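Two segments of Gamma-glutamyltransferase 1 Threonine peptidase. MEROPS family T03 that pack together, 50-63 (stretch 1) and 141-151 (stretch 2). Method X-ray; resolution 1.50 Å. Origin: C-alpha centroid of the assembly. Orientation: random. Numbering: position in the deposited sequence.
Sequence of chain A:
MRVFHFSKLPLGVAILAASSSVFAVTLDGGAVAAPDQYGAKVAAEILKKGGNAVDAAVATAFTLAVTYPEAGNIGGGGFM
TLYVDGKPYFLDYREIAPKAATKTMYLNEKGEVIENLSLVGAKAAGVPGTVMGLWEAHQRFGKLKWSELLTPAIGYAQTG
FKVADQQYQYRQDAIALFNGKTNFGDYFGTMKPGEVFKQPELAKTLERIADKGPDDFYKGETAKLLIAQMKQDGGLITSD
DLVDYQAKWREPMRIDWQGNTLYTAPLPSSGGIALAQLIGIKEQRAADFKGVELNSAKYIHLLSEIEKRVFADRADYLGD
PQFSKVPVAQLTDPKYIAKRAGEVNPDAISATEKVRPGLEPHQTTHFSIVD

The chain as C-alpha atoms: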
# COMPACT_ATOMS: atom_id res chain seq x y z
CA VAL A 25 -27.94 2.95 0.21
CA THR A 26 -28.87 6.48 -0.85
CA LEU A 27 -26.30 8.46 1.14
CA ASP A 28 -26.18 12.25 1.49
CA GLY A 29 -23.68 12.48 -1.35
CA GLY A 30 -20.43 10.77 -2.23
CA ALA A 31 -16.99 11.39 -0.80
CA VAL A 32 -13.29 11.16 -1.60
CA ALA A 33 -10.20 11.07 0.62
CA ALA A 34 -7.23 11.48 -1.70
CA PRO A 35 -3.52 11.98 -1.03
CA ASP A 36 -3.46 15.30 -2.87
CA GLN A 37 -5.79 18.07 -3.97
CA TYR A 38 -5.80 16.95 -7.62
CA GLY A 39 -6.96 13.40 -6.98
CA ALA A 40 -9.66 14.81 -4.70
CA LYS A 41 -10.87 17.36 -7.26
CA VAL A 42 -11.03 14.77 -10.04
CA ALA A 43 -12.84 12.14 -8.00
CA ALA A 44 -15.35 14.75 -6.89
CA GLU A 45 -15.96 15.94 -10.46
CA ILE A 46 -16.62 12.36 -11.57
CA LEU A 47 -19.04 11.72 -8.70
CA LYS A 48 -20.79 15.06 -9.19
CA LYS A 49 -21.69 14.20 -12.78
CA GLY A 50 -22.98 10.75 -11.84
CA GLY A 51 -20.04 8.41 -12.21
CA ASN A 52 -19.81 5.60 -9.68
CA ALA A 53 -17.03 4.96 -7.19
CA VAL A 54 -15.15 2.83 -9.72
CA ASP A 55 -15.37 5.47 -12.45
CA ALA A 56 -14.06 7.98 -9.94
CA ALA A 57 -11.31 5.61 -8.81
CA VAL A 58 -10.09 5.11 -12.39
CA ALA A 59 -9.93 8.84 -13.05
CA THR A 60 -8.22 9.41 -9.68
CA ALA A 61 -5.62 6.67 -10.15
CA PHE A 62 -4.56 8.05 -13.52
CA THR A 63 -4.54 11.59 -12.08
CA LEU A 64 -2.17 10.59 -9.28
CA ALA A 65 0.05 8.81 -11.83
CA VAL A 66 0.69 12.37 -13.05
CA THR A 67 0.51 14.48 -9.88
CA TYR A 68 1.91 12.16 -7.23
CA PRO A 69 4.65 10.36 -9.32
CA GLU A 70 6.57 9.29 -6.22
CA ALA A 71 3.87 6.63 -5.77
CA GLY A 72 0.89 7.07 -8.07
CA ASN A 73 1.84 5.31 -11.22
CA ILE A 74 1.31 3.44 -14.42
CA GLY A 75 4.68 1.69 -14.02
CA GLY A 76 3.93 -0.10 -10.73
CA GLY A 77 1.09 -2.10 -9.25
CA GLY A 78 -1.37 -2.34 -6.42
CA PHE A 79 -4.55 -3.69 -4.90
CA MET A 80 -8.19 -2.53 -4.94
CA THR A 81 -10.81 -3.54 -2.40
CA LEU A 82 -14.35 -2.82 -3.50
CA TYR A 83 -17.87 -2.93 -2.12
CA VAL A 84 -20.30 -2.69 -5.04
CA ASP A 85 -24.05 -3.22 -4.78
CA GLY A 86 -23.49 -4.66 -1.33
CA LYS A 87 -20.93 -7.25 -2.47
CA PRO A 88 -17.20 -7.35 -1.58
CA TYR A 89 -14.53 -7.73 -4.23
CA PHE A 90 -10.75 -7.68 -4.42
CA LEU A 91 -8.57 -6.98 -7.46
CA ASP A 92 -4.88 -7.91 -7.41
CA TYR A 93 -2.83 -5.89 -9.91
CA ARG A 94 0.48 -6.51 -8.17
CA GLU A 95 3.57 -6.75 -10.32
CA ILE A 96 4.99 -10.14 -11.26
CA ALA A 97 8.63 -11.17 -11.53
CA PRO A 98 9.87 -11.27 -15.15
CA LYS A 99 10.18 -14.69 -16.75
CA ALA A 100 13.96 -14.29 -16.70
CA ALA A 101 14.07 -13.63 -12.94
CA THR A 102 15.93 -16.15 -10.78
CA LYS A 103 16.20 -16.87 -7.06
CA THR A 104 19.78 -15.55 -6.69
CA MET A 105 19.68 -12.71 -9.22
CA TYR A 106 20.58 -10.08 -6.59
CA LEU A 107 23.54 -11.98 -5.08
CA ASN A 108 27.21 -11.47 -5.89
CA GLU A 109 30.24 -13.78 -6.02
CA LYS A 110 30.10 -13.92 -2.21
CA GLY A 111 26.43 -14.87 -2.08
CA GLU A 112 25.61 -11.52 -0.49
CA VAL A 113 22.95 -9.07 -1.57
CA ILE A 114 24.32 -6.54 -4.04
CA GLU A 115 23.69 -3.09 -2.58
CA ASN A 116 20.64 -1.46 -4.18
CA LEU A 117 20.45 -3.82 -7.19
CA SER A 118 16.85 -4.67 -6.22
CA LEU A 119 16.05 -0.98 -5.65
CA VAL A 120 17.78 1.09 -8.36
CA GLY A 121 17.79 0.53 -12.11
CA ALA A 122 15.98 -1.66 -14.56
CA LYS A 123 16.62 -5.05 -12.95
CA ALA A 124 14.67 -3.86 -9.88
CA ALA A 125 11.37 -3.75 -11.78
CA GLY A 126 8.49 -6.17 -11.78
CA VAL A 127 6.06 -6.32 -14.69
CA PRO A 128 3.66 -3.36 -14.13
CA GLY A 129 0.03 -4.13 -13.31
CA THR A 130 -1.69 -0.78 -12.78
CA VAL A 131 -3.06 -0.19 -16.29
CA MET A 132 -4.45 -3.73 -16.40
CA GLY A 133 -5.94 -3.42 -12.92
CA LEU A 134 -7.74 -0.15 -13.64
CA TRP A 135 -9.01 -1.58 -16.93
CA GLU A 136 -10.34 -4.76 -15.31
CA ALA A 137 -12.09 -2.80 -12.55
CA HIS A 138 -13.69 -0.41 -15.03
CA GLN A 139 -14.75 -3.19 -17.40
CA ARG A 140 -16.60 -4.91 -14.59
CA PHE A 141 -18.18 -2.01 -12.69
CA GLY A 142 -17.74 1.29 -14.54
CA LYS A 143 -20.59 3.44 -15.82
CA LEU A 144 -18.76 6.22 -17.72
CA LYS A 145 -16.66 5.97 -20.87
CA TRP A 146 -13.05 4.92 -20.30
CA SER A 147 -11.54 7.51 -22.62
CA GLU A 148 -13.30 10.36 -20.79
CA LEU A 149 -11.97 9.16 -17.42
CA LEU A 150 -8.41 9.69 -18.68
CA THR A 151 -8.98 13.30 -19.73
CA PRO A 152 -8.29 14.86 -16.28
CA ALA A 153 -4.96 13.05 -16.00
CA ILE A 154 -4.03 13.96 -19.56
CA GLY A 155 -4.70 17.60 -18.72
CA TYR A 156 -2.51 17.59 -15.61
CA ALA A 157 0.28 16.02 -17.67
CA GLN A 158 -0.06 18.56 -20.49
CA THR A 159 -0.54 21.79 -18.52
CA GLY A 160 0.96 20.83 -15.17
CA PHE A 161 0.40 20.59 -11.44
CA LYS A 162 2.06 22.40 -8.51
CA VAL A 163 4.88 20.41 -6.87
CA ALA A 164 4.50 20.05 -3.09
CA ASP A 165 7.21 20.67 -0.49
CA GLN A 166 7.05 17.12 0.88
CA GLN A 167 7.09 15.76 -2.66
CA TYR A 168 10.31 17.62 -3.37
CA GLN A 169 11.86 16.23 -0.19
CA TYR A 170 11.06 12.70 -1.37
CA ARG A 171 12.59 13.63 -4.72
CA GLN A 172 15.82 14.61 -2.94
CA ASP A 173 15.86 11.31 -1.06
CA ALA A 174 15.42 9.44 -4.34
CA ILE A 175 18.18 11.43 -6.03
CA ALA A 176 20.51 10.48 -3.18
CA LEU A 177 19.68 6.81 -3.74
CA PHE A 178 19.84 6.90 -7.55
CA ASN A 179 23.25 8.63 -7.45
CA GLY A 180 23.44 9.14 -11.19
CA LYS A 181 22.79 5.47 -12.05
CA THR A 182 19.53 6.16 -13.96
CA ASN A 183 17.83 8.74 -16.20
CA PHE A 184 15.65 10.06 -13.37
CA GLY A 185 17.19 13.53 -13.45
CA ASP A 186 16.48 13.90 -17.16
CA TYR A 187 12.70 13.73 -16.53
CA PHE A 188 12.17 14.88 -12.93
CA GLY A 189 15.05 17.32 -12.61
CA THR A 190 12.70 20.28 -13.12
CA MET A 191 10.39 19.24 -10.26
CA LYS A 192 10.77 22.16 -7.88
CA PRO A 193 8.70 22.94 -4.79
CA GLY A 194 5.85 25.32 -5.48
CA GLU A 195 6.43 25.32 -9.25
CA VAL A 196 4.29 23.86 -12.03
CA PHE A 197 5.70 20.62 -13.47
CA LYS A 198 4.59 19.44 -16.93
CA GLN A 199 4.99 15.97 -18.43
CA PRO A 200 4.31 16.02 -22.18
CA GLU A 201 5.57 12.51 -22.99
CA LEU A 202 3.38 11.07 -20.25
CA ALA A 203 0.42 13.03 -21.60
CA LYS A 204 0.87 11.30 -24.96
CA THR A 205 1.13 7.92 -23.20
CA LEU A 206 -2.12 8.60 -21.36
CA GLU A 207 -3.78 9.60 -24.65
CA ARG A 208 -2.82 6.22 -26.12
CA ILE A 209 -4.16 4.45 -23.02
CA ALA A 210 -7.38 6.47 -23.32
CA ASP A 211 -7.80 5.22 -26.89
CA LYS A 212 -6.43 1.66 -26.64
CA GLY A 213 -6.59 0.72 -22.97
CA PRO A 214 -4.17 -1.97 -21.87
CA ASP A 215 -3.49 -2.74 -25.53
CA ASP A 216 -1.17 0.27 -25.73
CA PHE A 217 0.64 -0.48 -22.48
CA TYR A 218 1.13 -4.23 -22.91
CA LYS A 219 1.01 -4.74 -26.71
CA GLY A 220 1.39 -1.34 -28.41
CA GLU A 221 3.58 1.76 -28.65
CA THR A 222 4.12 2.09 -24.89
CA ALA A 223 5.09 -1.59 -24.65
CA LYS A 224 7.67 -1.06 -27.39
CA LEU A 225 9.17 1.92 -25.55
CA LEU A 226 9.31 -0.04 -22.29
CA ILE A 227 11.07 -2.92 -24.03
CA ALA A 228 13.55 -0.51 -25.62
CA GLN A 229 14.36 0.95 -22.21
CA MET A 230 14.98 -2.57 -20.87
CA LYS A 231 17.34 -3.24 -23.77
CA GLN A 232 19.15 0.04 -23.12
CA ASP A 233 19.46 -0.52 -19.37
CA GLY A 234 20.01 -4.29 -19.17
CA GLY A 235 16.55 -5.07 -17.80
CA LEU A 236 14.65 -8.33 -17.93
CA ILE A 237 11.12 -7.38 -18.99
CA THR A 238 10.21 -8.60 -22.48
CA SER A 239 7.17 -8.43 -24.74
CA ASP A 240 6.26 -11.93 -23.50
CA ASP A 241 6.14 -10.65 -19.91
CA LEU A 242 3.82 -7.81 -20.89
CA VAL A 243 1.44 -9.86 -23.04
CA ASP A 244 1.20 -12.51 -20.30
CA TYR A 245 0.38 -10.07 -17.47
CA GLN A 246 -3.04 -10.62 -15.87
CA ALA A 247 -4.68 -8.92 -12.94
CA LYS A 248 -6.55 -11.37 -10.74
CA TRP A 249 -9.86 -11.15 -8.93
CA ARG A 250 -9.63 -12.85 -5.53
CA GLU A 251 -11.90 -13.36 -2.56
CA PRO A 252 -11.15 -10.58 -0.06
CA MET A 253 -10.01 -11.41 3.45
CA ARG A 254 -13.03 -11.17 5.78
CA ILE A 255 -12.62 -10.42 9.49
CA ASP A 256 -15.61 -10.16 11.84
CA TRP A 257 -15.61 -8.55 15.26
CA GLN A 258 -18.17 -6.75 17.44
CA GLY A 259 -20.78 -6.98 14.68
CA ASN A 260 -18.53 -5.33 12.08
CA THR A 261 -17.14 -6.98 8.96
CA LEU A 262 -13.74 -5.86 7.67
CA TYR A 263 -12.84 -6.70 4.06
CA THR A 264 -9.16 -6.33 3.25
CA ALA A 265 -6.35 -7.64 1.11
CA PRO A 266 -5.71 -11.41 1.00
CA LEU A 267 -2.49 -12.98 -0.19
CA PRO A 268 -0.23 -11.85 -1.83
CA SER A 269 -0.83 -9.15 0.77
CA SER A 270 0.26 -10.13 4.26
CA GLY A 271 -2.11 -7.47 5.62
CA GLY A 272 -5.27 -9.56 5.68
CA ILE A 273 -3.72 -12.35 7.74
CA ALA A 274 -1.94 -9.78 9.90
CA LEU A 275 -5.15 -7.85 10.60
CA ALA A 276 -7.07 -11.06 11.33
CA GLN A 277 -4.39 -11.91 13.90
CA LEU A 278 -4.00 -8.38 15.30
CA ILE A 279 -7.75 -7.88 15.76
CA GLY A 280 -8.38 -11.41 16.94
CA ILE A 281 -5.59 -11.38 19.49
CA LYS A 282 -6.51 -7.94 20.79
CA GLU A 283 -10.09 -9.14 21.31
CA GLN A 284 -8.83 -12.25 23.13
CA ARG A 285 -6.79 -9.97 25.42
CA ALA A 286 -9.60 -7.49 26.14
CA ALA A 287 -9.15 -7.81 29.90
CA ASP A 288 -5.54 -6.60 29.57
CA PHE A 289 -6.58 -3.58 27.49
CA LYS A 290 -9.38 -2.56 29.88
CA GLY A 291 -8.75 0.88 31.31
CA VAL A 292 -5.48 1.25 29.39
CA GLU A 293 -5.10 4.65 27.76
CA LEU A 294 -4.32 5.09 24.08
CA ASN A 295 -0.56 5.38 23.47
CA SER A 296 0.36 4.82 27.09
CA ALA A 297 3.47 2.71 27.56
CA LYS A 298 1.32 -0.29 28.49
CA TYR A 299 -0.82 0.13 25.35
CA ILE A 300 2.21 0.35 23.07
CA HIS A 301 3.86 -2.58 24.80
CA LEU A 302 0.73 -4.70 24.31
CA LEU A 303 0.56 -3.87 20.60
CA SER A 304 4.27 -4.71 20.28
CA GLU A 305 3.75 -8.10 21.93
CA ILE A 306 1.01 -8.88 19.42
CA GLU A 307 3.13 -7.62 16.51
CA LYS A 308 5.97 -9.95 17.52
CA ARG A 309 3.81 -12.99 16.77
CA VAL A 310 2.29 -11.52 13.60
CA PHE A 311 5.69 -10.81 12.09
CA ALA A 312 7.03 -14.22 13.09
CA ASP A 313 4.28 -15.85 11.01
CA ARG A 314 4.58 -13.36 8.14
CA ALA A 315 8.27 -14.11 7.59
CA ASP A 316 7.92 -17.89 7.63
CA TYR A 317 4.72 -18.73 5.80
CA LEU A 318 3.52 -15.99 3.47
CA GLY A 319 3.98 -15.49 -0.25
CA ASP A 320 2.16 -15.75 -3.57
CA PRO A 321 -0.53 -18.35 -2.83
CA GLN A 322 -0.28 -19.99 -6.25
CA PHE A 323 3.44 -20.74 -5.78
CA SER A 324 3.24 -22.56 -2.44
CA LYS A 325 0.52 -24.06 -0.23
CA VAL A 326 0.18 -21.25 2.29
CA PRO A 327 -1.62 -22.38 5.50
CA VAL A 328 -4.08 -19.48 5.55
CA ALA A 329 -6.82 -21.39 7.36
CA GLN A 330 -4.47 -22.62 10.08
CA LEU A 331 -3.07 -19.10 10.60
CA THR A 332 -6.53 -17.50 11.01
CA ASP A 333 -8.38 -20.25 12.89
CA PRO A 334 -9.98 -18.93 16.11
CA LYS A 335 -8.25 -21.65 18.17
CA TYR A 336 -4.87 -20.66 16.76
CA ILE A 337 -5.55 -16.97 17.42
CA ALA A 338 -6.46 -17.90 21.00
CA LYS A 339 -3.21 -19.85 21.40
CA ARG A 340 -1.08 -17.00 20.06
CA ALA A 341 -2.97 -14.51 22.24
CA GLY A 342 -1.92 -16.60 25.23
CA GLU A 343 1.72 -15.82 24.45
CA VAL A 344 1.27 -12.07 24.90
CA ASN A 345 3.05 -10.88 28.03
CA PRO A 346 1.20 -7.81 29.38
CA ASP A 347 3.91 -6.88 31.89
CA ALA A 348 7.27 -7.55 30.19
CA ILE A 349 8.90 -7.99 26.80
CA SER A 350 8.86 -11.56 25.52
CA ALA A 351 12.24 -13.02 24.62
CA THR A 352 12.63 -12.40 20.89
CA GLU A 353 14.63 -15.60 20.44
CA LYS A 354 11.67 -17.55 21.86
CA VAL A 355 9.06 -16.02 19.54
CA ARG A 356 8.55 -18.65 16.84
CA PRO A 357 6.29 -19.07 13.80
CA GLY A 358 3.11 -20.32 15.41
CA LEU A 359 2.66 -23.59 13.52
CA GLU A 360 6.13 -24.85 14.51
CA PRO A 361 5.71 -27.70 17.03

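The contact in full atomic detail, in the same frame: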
# COMPACT_ATOMS: atom_id res chain seq x y z
N GLY A 50 -22.27 12.00 -11.86
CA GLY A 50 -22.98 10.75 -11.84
C GLY A 50 -22.17 9.51 -12.14
O GLY A 50 -22.76 8.45 -12.36
N GLY A 51 -20.85 9.61 -12.18
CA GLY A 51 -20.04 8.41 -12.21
C GLY A 51 -20.09 7.69 -10.88
O GLY A 51 -20.38 8.27 -9.83
N ASN A 52 -19.82 6.39 -10.91
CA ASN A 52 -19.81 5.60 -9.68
C ASN A 52 -18.41 5.60 -9.05
O ASN A 52 -17.47 6.25 -9.53
CB ASN A 52 -20.45 4.22 -9.92
CG ASN A 52 -19.60 3.30 -10.78
OD1 ASN A 52 -18.38 3.46 -10.88
ND2 ASN A 52 -20.25 2.35 -11.44
N ALA A 53 -18.29 4.92 -7.91
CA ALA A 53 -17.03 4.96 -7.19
C ALA A 53 -15.90 4.39 -8.03
O ALA A 53 -14.75 4.82 -7.90
CB ALA A 53 -17.13 4.19 -5.87
N VAL A 54 -16.20 3.42 -8.90
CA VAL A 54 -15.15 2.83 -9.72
C VAL A 54 -14.74 3.78 -10.84
O VAL A 54 -13.54 3.94 -11.11
CB VAL A 54 -15.59 1.45 -10.26
CG1 VAL A 54 -14.57 0.93 -11.26
CG2 VAL A 54 -15.78 0.48 -9.10
N ASP A 55 -15.71 4.42 -11.49
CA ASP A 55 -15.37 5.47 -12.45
C ASP A 55 -14.47 6.51 -11.80
O ASP A 55 -13.45 6.92 -12.37
CB ASP A 55 -16.63 6.18 -12.96
CG ASP A 55 -17.54 5.26 -13.72
OD1 ASP A 55 -17.04 4.57 -14.64
OD2 ASP A 55 -18.74 5.22 -13.39
N ALA A 56 -14.84 6.95 -10.61
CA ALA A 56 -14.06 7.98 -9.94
C ALA A 56 -12.68 7.46 -9.58
O ALA A 56 -11.69 8.19 -9.68
CB ALA A 56 -14.81 8.45 -8.69
N ALA A 57 -12.60 6.19 -9.17
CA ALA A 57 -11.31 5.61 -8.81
C ALA A 57 -10.38 5.51 -10.01
O ALA A 57 -9.18 5.77 -9.89
CB ALA A 57 -11.52 4.24 -8.17
N VAL A 58 -10.91 5.16 -11.18
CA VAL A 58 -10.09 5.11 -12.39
C VAL A 58 -9.53 6.49 -12.71
O VAL A 58 -8.33 6.66 -12.92
CB VAL A 58 -10.91 4.55 -13.56
CG1 VAL A 58 -10.13 4.67 -14.85
CG2 VAL A 58 -11.28 3.11 -13.26
N ALA A 59 -10.40 7.50 -12.73
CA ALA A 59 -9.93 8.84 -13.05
C ALA A 59 -8.90 9.30 -12.02
O ALA A 59 -7.89 9.92 -12.38
CB ALA A 59 -11.12 9.80 -13.14
N THR A 60 -9.13 8.98 -10.74
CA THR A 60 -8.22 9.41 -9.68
C THR A 60 -6.86 8.72 -9.78
O THR A 60 -5.81 9.36 -9.65
CB THR A 60 -8.88 9.12 -8.33
OG1 THR A 60 -10.10 9.87 -8.22
CG2 THR A 60 -7.94 9.48 -7.17
N ALA A 61 -6.87 7.41 -10.05
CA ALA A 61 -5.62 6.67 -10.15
C ALA A 61 -4.76 7.18 -11.30
O ALA A 61 -3.54 7.29 -11.17
CB ALA A 61 -5.90 5.18 -10.30
N PHE A 62 -5.38 7.49 -12.45
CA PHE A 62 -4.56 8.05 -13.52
C PHE A 62 -4.11 9.47 -13.18
O PHE A 62 -2.99 9.86 -13.53
CB PHE A 62 -5.29 7.99 -14.86
CG PHE A 62 -5.29 6.62 -15.49
CD1 PHE A 62 -4.12 6.06 -15.95
CD2 PHE A 62 -6.48 5.92 -15.63
CE1 PHE A 62 -4.13 4.79 -16.57
CE2 PHE A 62 -6.50 4.66 -16.25
CZ PHE A 62 -5.32 4.09 -16.69
N THR A 63 -4.94 10.24 -12.47
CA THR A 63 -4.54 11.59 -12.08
C THR A 63 -3.31 11.55 -11.19
O THR A 63 -2.33 12.28 -11.43
CB THR A 63 -5.68 12.32 -11.37
OG1 THR A 63 -6.71 12.61 -12.33
CG2 THR A 63 -5.21 13.65 -10.81
N PHE A 141 -17.29 -2.82 -13.51
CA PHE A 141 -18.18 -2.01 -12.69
C PHE A 141 -18.42 -0.60 -13.20
O PHE A 141 -19.33 0.06 -12.70
CB PHE A 141 -17.62 -1.93 -11.27
CG PHE A 141 -17.50 -3.25 -10.58
CD1 PHE A 141 -18.63 -4.00 -10.30
CD2 PHE A 141 -16.26 -3.74 -10.20
CE1 PHE A 141 -18.53 -5.22 -9.64
CE2 PHE A 141 -16.15 -4.95 -9.55
CZ PHE A 141 -17.29 -5.69 -9.25
N GLY A 142 -17.63 -0.11 -14.15
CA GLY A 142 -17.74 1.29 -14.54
C GLY A 142 -19.03 1.62 -15.27
O GLY A 142 -19.67 0.77 -15.88
N LYS A 143 -19.41 2.90 -15.17
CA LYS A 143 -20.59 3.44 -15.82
C LYS A 143 -20.26 4.46 -16.90
O LYS A 143 -21.02 4.60 -17.85
CB LYS A 143 -21.50 4.11 -14.78
CG LYS A 143 -22.69 4.84 -15.36
N LEU A 144 -19.14 5.18 -16.78
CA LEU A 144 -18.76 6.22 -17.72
C LEU A 144 -17.72 5.69 -18.71
O LEU A 144 -17.07 4.67 -18.49
CB LEU A 144 -18.18 7.41 -16.96
CG LEU A 144 -19.12 8.12 -15.98
CD1 LEU A 144 -18.40 9.30 -15.34
CD2 LEU A 144 -20.40 8.59 -16.65
N LYS A 145 -17.55 6.42 -19.81
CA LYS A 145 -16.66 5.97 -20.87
C LYS A 145 -15.20 6.06 -20.43
O LYS A 145 -14.75 7.08 -19.90
CB LYS A 145 -16.86 6.82 -22.12
CG LYS A 145 -16.04 6.34 -23.31
N TRP A 146 -14.45 4.98 -20.69
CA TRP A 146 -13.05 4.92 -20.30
C TRP A 146 -12.25 6.12 -20.79
O TRP A 146 -11.52 6.75 -20.03
CB TRP A 146 -12.45 3.62 -20.84
CG TRP A 146 -10.97 3.46 -20.74
CD1 TRP A 146 -10.05 3.76 -21.70
CD2 TRP A 146 -10.22 2.91 -19.64
NE1 TRP A 146 -8.79 3.45 -21.27
CE2 TRP A 146 -8.87 2.93 -20.01
CE3 TRP A 146 -10.57 2.41 -18.39
CZ2 TRP A 146 -7.86 2.46 -19.17
CZ3 TRP A 146 -9.58 1.94 -17.55
CH2 TRP A 146 -8.23 1.98 -17.94
N SER A 147 -12.38 6.45 -22.08
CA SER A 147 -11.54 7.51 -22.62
C SER A 147 -11.76 8.83 -21.90
O SER A 147 -10.82 9.60 -21.69
CB SER A 147 -11.80 7.67 -24.12
OG SER A 147 -13.15 8.03 -24.35
N GLU A 148 -13.00 9.11 -21.49
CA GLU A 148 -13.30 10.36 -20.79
C GLU A 148 -12.69 10.38 -19.39
O GLU A 148 -12.31 11.45 -18.89
CB GLU A 148 -14.81 10.56 -20.71
CG GLU A 148 -15.51 10.72 -22.06
CD GLU A 148 -14.82 11.70 -22.98
N LEU A 149 -12.55 9.22 -18.76
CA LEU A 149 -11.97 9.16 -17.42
C LEU A 149 -10.48 9.47 -17.42
O LEU A 149 -9.92 9.78 -16.36
CB LEU A 149 -12.20 7.77 -16.85
CG LEU A 149 -13.67 7.41 -16.61
CD1 LEU A 149 -13.73 5.97 -16.11
CD2 LEU A 149 -14.35 8.35 -15.63
N LEU A 150 -9.82 9.36 -18.57
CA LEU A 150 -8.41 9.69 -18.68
C LEU A 150 -8.19 11.18 -18.93
O LEU A 150 -7.07 11.66 -18.74
CB LEU A 150 -7.77 8.89 -19.82
CG LEU A 150 -7.20 7.49 -19.57
CD1 LEU A 150 -5.94 7.53 -18.74
CD2 LEU A 150 -8.26 6.60 -18.91
N THR A 151 -9.23 11.93 -19.31
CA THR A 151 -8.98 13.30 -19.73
C THR A 151 -8.45 14.18 -18.59
O THR A 151 -7.58 15.01 -18.86
CB THR A 151 -10.20 13.93 -20.41
OG1 THR A 151 -11.34 13.91 -19.54
CG2 THR A 151 -10.53 13.15 -21.65
O HOH W 1 -7.87 10.99 -15.21

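The contact is a helix start anchored by polar side chains to a turn, continued along the helix by a compact apolar seam in which leucines and aromatic rings fill the space between two helices. Together the two stretches bury 661 Å², and the helix of 53-63 approaches that of 146-151 to 8.4 Å between axes, their directions 45° apart.

The polar end is built around D55, whose CA-to-CB bond points toward the turn. Its carboxylate gathers the backbone there: K143 N donates to D55 OD1 at 2.9 Å and more weakly to D55 OD2 at 3.0 Å, while L144 N donates to D55 OD1 at 3.1 Å with a nearly straight geometry. Two consecutive amides that would otherwise need partners are thus satisfied by one buried acid. An aspartate suits the place because its short side chain, with chi1 in m, holds both oxygens against the turn and still lets D55 OD2 accept from N52 N at 2.9 Å.

N52 complements it as the N-cap. With chi1 in p, N52 OD1 accepts from D55 N at 2.9 Å, and weakly from V54 N at the same distance, covering amides of the first helical turn. The amide group's other end faces across the contact, where N52 ND2 donates to F141 O at 2.8 Å. Asparagine can do both jobs at once because it carries an acceptor and a donor on one short side chain.

Glycines let the backbones close in around this network. G142 CA lies 3.4 Å from D55 OD1. An ideal CB on G142 would sit tightly, 3.0 Å from D55 OD1. At G51 the restriction is stronger: G51 CA rests 3.6 Å from L144 CD1, and an ideal CB would clash with that methyl at 2.8 Å.

Beyond the polar group, stretch 1 presents V54, V58 and F62 toward its partner at four-residue steps, roughly one helical turn each, with D55 beside V54 also pointing that way. V54 CG2 packs on F141 CB at 3.7 Å, although the end of the F141 side chain leads away. L149 is the largest contributor of covered area. Its CD1 lies 4.0 Å from V58 CG1, while its CD2 comes within 3.7 Å of D55 O and 4.3 Å of A59 CB. The small A59 side chain permits close backbone approach: A59 CA makes a CA-H...O contact with L149 O at 3.4 Å. Water 1 then joins the two backbones, donating to A59 O at 3.0 Å and L149 O at 2.6 Å.

F62 closes the seam with two different surfaces. L150 CD1 sits over one face, 3.5 Å from the centroid of the F62 ring, in a CH-pi contact. W146 CH2 meets the ring near its plane, 3.6 Å from F62 CE2, with the ring planes almost perpendicular. The broad tryptophan also reaches V58, placing W146 CZ3 3.9 Å from V58 CG1, so one indole spans successive turns of the helix.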